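Cycloalternan-forming enzyme (PDB 5F7U) is a multidomain enzyme of glycoside hydrolase family 31, built around a TIM-barrel domain, that binds glycans in several separate pockets. Local coordinates at residues D404-Y409 with E469-D474; L461-T466 with F501-L506. The protein carries 1 engineered substitution. All blocks are in the same frame, centred on the assembly; numbering follows the deposited sequence.

Contact 1 (D404-Y409 with E469-D474); sequences DEETYY and EQRDND. With GLC (alpha-D-glucopyranose), chain C; GLC (alpha-D-glucopyranose), chain F.
The shortest contact is between Tyr409 and Asp474, which meet tip to tip. The Tyr409 hydroxyl donates to the syn lone pair of Asp474 OD2 in a very short bond (OH to OD2 2.5 Å), with ring and carboxylate nearly coplanar, 22° apart. Asp474 OD1 accepts Gln470 NE2 from above the carboxylate plane, while Gln470 OE1 is taken by Lys419 N. Over one face of the Tyr409 ring sits Thr407 CB, and Thr407 CG2 meets Gln470 CG at 3.9 Å. Buried Arg471 completes the close-packed side, its CD 3.4 Å from Glu406 O. Arg471 NH2 donates to Glu406 OE1 at 2.7 Å in a bent salt bridge (N-H...O 143°), meeting that oxygen from above the carboxylate plane; OE1 also pairs with Lys462. Segment 404-409, which follows strand 396-399 of the family 31 TIM barrel, lies against the first turn of helix 469-481. It is wound around Asp404, whose OD1 accepts the backbone N of Glu406 (an Asx turn), Thr407 (widening it to an Asx motif) and Tyr408. The looser side lies at partly exposed Glu405 and Glu469, which touch sugars rather than the other segment. Glu405 OE1 and OE2 accept O4 and O6 of a glucose (chain F) in the glycan pocket that also holds Tyr408; in another pocket, Glu469 OE1 accepts O4 and Gln470 N donates to O6 of a second glucose (chain C).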
loop_
_atom_site.group_PDB
_atom_site.type_symbol
_atom_site.label_atom_id
_atom_site.label_comp_id
_atom_site.label_asym_id
_atom_site.label_seq_id
_atom_site.Cartn_x
_atom_site.Cartn_y
_atom_site.Cartn_z
ATOM N N ASP A 404 -6.820 28.347 14.394
ATOM C CA ASP A 404 -7.008 28.824 15.766
ATOM C C ASP A 404 -6.830 27.743 16.850
ATOM O O ASP A 404 -6.839 28.055 18.042
ATOM C CB ASP A 404 -8.392 29.510 15.888
ATOM C CG ASP A 404 -9.574 28.553 15.641
ATOM O OD1 ASP A 404 -9.377 27.336 15.414
ATOM O OD2 ASP A 404 -10.733 29.024 15.685
ATOM N N GLU A 405 -6.697 26.480 16.432
ATOM C CA GLU A 405 -6.551 25.322 17.352
ATOM C C GLU A 405 -7.758 25.199 18.298
ATOM O O GLU A 405 -7.641 24.680 19.421
ATOM C CB GLU A 405 -5.234 25.412 18.159
ATOM C CG GLU A 405 -3.967 25.464 17.294
ATOM C CD GLU A 405 -3.651 24.120 16.641
ATOM O OE1 GLU A 405 -4.099 23.080 17.162
ATOM O OE2 GLU A 405 -2.938 24.093 15.609
ATOM N N GLU A 406 -8.908 25.688 17.827
ATOM C CA GLU A 406 -10.157 25.592 18.558
ATOM C C GLU A 406 -11.286 25.100 17.672
ATOM O O GLU A 406 -11.883 24.075 17.962
ATOM C CB GLU A 406 -10.523 26.942 19.174
ATOM C CG GLU A 406 -9.562 27.438 20.247
ATOM C CD GLU A 406 -9.530 26.582 21.508
ATOM O OE1 GLU A 406 -10.328 25.626 21.669
ATOM O OE2 GLU A 406 -8.659 26.862 22.366
ATOM N N THR A 407 -11.581 25.847 16.608
ATOM C CA THR A 407 -12.619 25.463 15.652
ATOM C C THR A 407 -12.047 24.574 14.544
ATOM O O THR A 407 -12.769 23.792 13.931
ATOM C CB THR A 407 -13.252 26.685 14.958
ATOM O OG1 THR A 407 -12.279 27.343 14.129
ATOM C CG2 THR A 407 -13.842 27.693 15.991
ATOM N N TYR A 408 -10.767 24.765 14.236
ATOM C CA TYR A 408 -10.097 24.100 13.109
ATOM C C TYR A 408 -10.675 24.442 11.729
ATOM O O TYR A 408 -10.447 23.711 10.766
ATOM C CB TYR A 408 -9.971 22.576 13.337
ATOM C CG TYR A 408 -9.070 22.294 14.497
ATOM C CD1 TYR A 408 -7.680 22.290 14.326
ATOM C CD2 TYR A 408 -9.595 22.096 15.773
ATOM C CE1 TYR A 408 -6.837 22.087 15.395
ATOM C CE2 TYR A 408 -8.760 21.893 16.865
ATOM C CZ TYR A 408 -7.382 21.884 16.657
ATOM O OH TYR A 408 -6.545 21.690 17.736
ATOM N N TYR A 409 -11.434 25.538 11.633
ATOM C CA TYR A 409 -11.786 26.058 10.318
ATOM C C TYR A 409 -11.492 27.554 10.152
ATOM O O TYR A 409 -11.777 28.124 9.096
ATOM C CB TYR A 409 -13.224 25.681 9.908
ATOM C CG TYR A 409 -14.311 26.255 10.782
ATOM C CD1 TYR A 409 -14.754 27.562 10.594
ATOM C CD2 TYR A 409 -14.922 25.476 11.777
ATOM C CE1 TYR A 409 -15.748 28.100 11.401
ATOM C CE2 TYR A 409 -15.930 26.002 12.585
ATOM C CZ TYR A 409 -16.336 27.311 12.386
ATOM O OH TYR A 409 -17.344 27.865 13.154
ATOM N N GLU A 469 -15.581 31.301 22.389
ATOM C CA GLU A 469 -16.917 31.673 21.903
ATOM C C GLU A 469 -17.430 30.888 20.686
ATOM O O GLU A 469 -18.497 30.258 20.761
ATOM C CB GLU A 469 -16.992 33.179 21.648
ATOM C CG GLU A 469 -18.398 33.686 21.380
ATOM C CD GLU A 469 -18.462 35.196 21.188
ATOM O OE1 GLU A 469 -17.416 35.849 20.967
ATOM O OE2 GLU A 469 -19.582 35.736 21.231
ATOM N N GLN A 470 -16.674 30.914 19.584
ATOM C CA GLN A 470 -17.115 30.258 18.347
ATOM C C GLN A 470 -17.295 28.759 18.500
ATOM O O GLN A 470 -18.263 28.200 17.996
ATOM C CB GLN A 470 -16.182 30.563 17.163
ATOM C CG GLN A 470 -16.778 30.187 15.800
ATOM C CD GLN A 470 -18.117 30.868 15.555
ATOM O OE1 GLN A 470 -18.239 32.068 15.732
ATOM N NE2 GLN A 470 -19.122 30.100 15.158
ATOM N N ARG A 471 -16.354 28.131 19.205
ATOM C CA ARG A 471 -16.371 26.698 19.441
ATOM C C ARG A 471 -17.593 26.347 20.304
ATOM O O ARG A 471 -18.301 25.385 20.004
ATOM C CB ARG A 471 -15.062 26.287 20.113
ATOM C CG ARG A 471 -14.661 24.830 19.968
ATOM C CD ARG A 471 -13.482 24.585 20.918
ATOM N NE ARG A 471 -13.962 24.240 22.260
ATOM C CZ ARG A 471 -13.413 24.608 23.414
ATOM N NH1 ARG A 471 -13.974 24.192 24.539
ATOM N NH2 ARG A 471 -12.325 25.379 23.474
ATOM N N ASP A 472 -17.843 27.149 21.345
ATOM C CA ASP A 472 -19.012 26.974 22.224
ATOM C C ASP A 472 -20.334 27.098 21.447
ATOM O O ASP A 472 -21.212 26.243 21.577
ATOM C CB ASP A 472 -18.941 27.933 23.430
ATOM C CG ASP A 472 -17.785 27.606 24.371
ATOM O OD1 ASP A 472 -17.405 26.408 24.471
ATOM O OD2 ASP A 472 -17.232 28.535 25.000
ATOM N N ASN A 473 -20.439 28.129 20.607
ATOM C CA ASN A 473 -21.595 28.304 19.714
ATOM C C ASN A 473 -21.840 27.084 18.812
ATOM O O ASN A 473 -22.963 26.565 18.739
ATOM C CB ASN A 473 -21.430 29.564 18.849
ATOM C CG ASN A 473 -21.527 30.865 19.636
ATOM O OD1 ASN A 473 -21.865 30.892 20.819
ATOM N ND2 ASN A 473 -21.214 31.967 18.963
ATOM N N ASP A 474 -20.775 26.624 18.143
ATOM C CA ASP A 474 -20.856 25.477 17.253
ATOM C C ASP A 474 -21.279 24.208 17.980
ATOM O O ASP A 474 -22.080 23.435 17.454
ATOM C CB ASP A 474 -19.516 25.246 16.549
ATOM C CG ASP A 474 -19.187 26.327 15.526
ATOM O OD1 ASP A 474 -20.014 27.234 15.276
ATOM O OD2 ASP A 474 -18.083 26.266 14.947
HETATM C C1 GLC C . -11.869 35.754 17.879
HETATM C C2 GLC C . -13.022 36.754 17.705
HETATM C C3 GLC C . -13.813 36.934 19.005
HETATM C C4 GLC C . -14.263 35.590 19.573
HETATM C C5 GLC C . -13.082 34.616 19.701
HETATM C C6 GLC C . -13.552 33.217 20.072
HETATM O O2 GLC C . -12.520 38.018 17.266
HETATM O O3 GLC C . -14.966 37.746 18.759
HETATM O O4 GLC C . -14.863 35.783 20.855
HETATM O O5 GLC C . -12.358 34.530 18.459
HETATM O O6 GLC C . -14.407 32.715 19.035
HETATM C C1 GLC F . -0.342 18.281 16.107
HETATM C C2 GLC F . -0.807 18.333 17.569
HETATM C C3 GLC F . -2.261 18.813 17.675
HETATM C C4 GLC F . -2.471 20.120 16.911
HETATM C C5 GLC F . -2.028 19.901 15.456
HETATM C C6 GLC F . -2.248 21.096 14.537
HETATM O O2 GLC F . -0.724 17.033 18.155
HETATM O O3 GLC F . -2.625 18.987 19.050
HETATM O O4 GLC F . -3.854 20.488 16.981
HETATM O O5 GLC F . -0.638 19.518 15.432
HETATM O O6 GLC F . -1.336 22.136 14.905
#

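Contact 2 (L461-T466 with F501-L506); sequences LKDDGT and FGNGIL
Leu461 pairs with Ile505 in a two-stranded antiparallel ribbon in the excursion after barrel strand 452-457 of the TIM-barrel domain, the partner strand being entered through a type II turn from Phe501 to Gly504. The pair is hydrogen-bonded in both directions: Leu461 N reaches Ile505 O at 2.8 Å, nearly straight (N-H...O 168°), and Ile505 N returns to Leu461 O at 2.9 Å. Both side chains lie on one face of the ribbon, against helix 469-481. Gly504 CA approaches Leu461 O to 3.3 Å, a close fit at a residue without a side chain. Lys462 CB meets the edge of the Phe501 ring in its plane, 3.9 Å from CE1, after which the extended lysine leads away to Glu406. At Asp463 the backbones part, and a water accepts from Asp463 N at 2.9 Å and donates to Gly502 O. Asp463 O instead receives Asn503 ND2 at 2.8 Å from 41° above the carbonyl plane; Asn503 is the third residue of the turn, at positive phi. The two side chains run side by side in the same direction, carboxylate and amide planes 54° apart, and Asp463 OD2 forms a salt bridge with Arg494. Asp463 OD1 accepts Gly465 N in an Asx turn. A second Asx turn overlaps it, as Asp464 OD1 accepts Thr466 N and, on its syn lone pair, the hydroxyl OG1 of Thr466 at 2.5 Å.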
loop_
_atom_site.group_PDB
_atom_site.type_symbol
_atom_site.label_atom_id
_atom_site.label_comp_id
_atom_site.label_asym_id
_atom_site.label_seq_id
_atom_site.Cartn_x
_atom_site.Cartn_y
_atom_site.Cartn_z
ATOM N N LEU A 461 -15.253 17.861 17.028
ATOM C CA LEU A 461 -15.312 19.213 17.556
ATOM C C LEU A 461 -14.645 19.191 18.927
ATOM O O LEU A 461 -15.104 18.493 19.841
ATOM C CB LEU A 461 -16.755 19.705 17.656
ATOM C CG LEU A 461 -16.929 21.140 18.165
ATOM C CD1 LEU A 461 -17.911 21.881 17.269
ATOM C CD2 LEU A 461 -17.382 21.170 19.613
ATOM N N LYS A 462 -13.554 19.947 19.042
ATOM C CA LYS A 462 -12.722 19.945 20.234
ATOM C C LYS A 462 -13.496 20.512 21.410
ATOM O O LYS A 462 -14.169 21.529 21.274
ATOM C CB LYS A 462 -11.443 20.744 19.978
ATOM C CG LYS A 462 -10.625 21.005 21.232
ATOM C CD LYS A 462 -9.740 22.219 21.057
ATOM C CE LYS A 462 -9.270 22.715 22.409
ATOM N NZ LYS A 462 -8.162 23.685 22.215
ATOM N N ASP A 463 -13.423 19.838 22.559
ATOM C CA ASP A 463 -13.988 20.394 23.787
ATOM C C ASP A 463 -13.117 20.009 24.975
ATOM O O ASP A 463 -13.262 18.921 25.532
ATOM C CB ASP A 463 -15.445 19.956 24.001
ATOM C CG ASP A 463 -16.098 20.611 25.222
ATOM O OD1 ASP A 463 -15.437 21.393 25.943
ATOM O OD2 ASP A 463 -17.288 20.335 25.475
ATOM N N ASP A 464 -12.224 20.914 25.358
ATOM C CA ASP A 464 -11.358 20.673 26.517
ATOM C C ASP A 464 -11.794 21.447 27.765
ATOM O O ASP A 464 -10.999 21.663 28.685
ATOM C CB ASP A 464 -9.912 20.986 26.154
ATOM C CG ASP A 464 -9.685 22.452 25.845
ATOM O OD1 ASP A 464 -10.663 23.223 25.693
ATOM O OD2 ASP A 464 -8.508 22.837 25.745
ATOM N N GLY A 465 -13.051 21.879 27.781
ATOM C CA GLY A 465 -13.604 22.589 28.927
ATOM C C GLY A 465 -13.223 24.052 29.039
ATOM O O GLY A 465 -13.752 24.738 29.902
ATOM N N THR A 466 -12.314 24.534 28.189
ATOM C CA THR A 466 -12.009 25.973 28.109
ATOM C C THR A 466 -13.142 26.728 27.396
ATOM O O THR A 466 -13.869 26.148 26.573
ATOM C CB THR A 466 -10.668 26.271 27.392
ATOM O OG1 THR A 466 -10.692 25.742 26.059
ATOM C CG2 THR A 466 -9.471 25.672 28.150
ATOM N N PHE A 501 -7.939 14.031 21.584
ATOM C CA PHE A 501 -9.185 14.819 21.530
ATOM C C PHE A 501 -10.298 14.274 22.457
ATOM O O PHE A 501 -11.490 14.472 22.206
ATOM C CB PHE A 501 -9.684 15.026 20.081
ATOM C CG PHE A 501 -8.925 16.077 19.311
ATOM C CD1 PHE A 501 -9.275 17.429 19.415
ATOM C CD2 PHE A 501 -7.870 15.713 18.463
ATOM C CE1 PHE A 501 -8.581 18.404 18.692
ATOM C CE2 PHE A 501 -7.166 16.681 17.740
ATOM C CZ PHE A 501 -7.526 18.029 17.855
ATOM N N GLY A 502 -9.888 13.625 23.555
ATOM C CA GLY A 502 -10.790 13.230 24.636
ATOM C C GLY A 502 -11.759 14.336 25.017
ATOM O O GLY A 502 -11.381 15.516 25.057
ATOM N N ASN A 503 -13.006 13.940 25.261
ATOM C CA ASN A 503 -14.146 14.824 25.555
ATOM C C ASN A 503 -14.698 15.585 24.334
ATOM O O ASN A 503 -15.731 16.248 24.433
ATOM C CB ASN A 503 -13.868 15.789 26.727
ATOM C CG ASN A 503 -15.133 16.431 27.263
ATOM O OD1 ASN A 503 -16.053 15.743 27.726
ATOM N ND2 ASN A 503 -15.201 17.762 27.189
ATOM N N GLY A 504 -14.014 15.480 23.200
ATOM C CA GLY A 504 -14.494 16.100 21.962
ATOM C C GLY A 504 -15.705 15.358 21.412
ATOM O O GLY A 504 -15.881 14.161 21.667
ATOM N N ILE A 505 -16.505 16.057 20.614
ATOM C CA ILE A 505 -17.710 15.482 20.051
ATOM C C ILE A 505 -17.461 15.126 18.583
ATOM O O ILE A 505 -17.162 15.998 17.758
ATOM C CB ILE A 505 -18.912 16.452 20.217
ATOM C CG1 ILE A 505 -19.132 16.774 21.706
ATOM C CG2 ILE A 505 -20.178 15.859 19.617
ATOM C CD1 ILE A 505 -20.112 17.908 21.963
ATOM N N LEU A 506 -17.570 13.844 18.251
ATOM C CA LEU A 506 -17.434 13.433 16.851
ATOM C C LEU A 506 -18.607 13.894 15.998
ATOM O O LEU A 506 -19.752 13.852 16.441
ATOM C CB LEU A 506 -17.340 11.914 16.730
ATOM C CG LEU A 506 -16.094 11.187 17.195
ATOM C CD1 LEU A 506 -16.236 9.739 16.732
ATOM C CD2 LEU A 506 -14.845 11.810 16.560
HETATM O O HOH W 1 -11.513 17.690 22.763
#

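From the N terminus, the chain leaves barrel strand 396-399 and reaches 404-409, the first half of contact 1. After helix 439-448 and barrel strand 452-457 it enters 461-466, which opens contact 2, before helix 469-481 closes contact 1 over 59 intervening residues. Segment 501-506 then closes contact 2 over 34, ahead of barrel strand 534-536. The segments thus alternate and the two loops cross: contact 1 ties the excursion after the second barrel strand to that after the third, whereas contact 2 closes the latter on itself. With centres 11 Å apart, the contacts also touch directly: Arg471 NH1 probably donates to Thr466 O, and Tyr408 OH packs against Phe501 CZ at 3.8 Å.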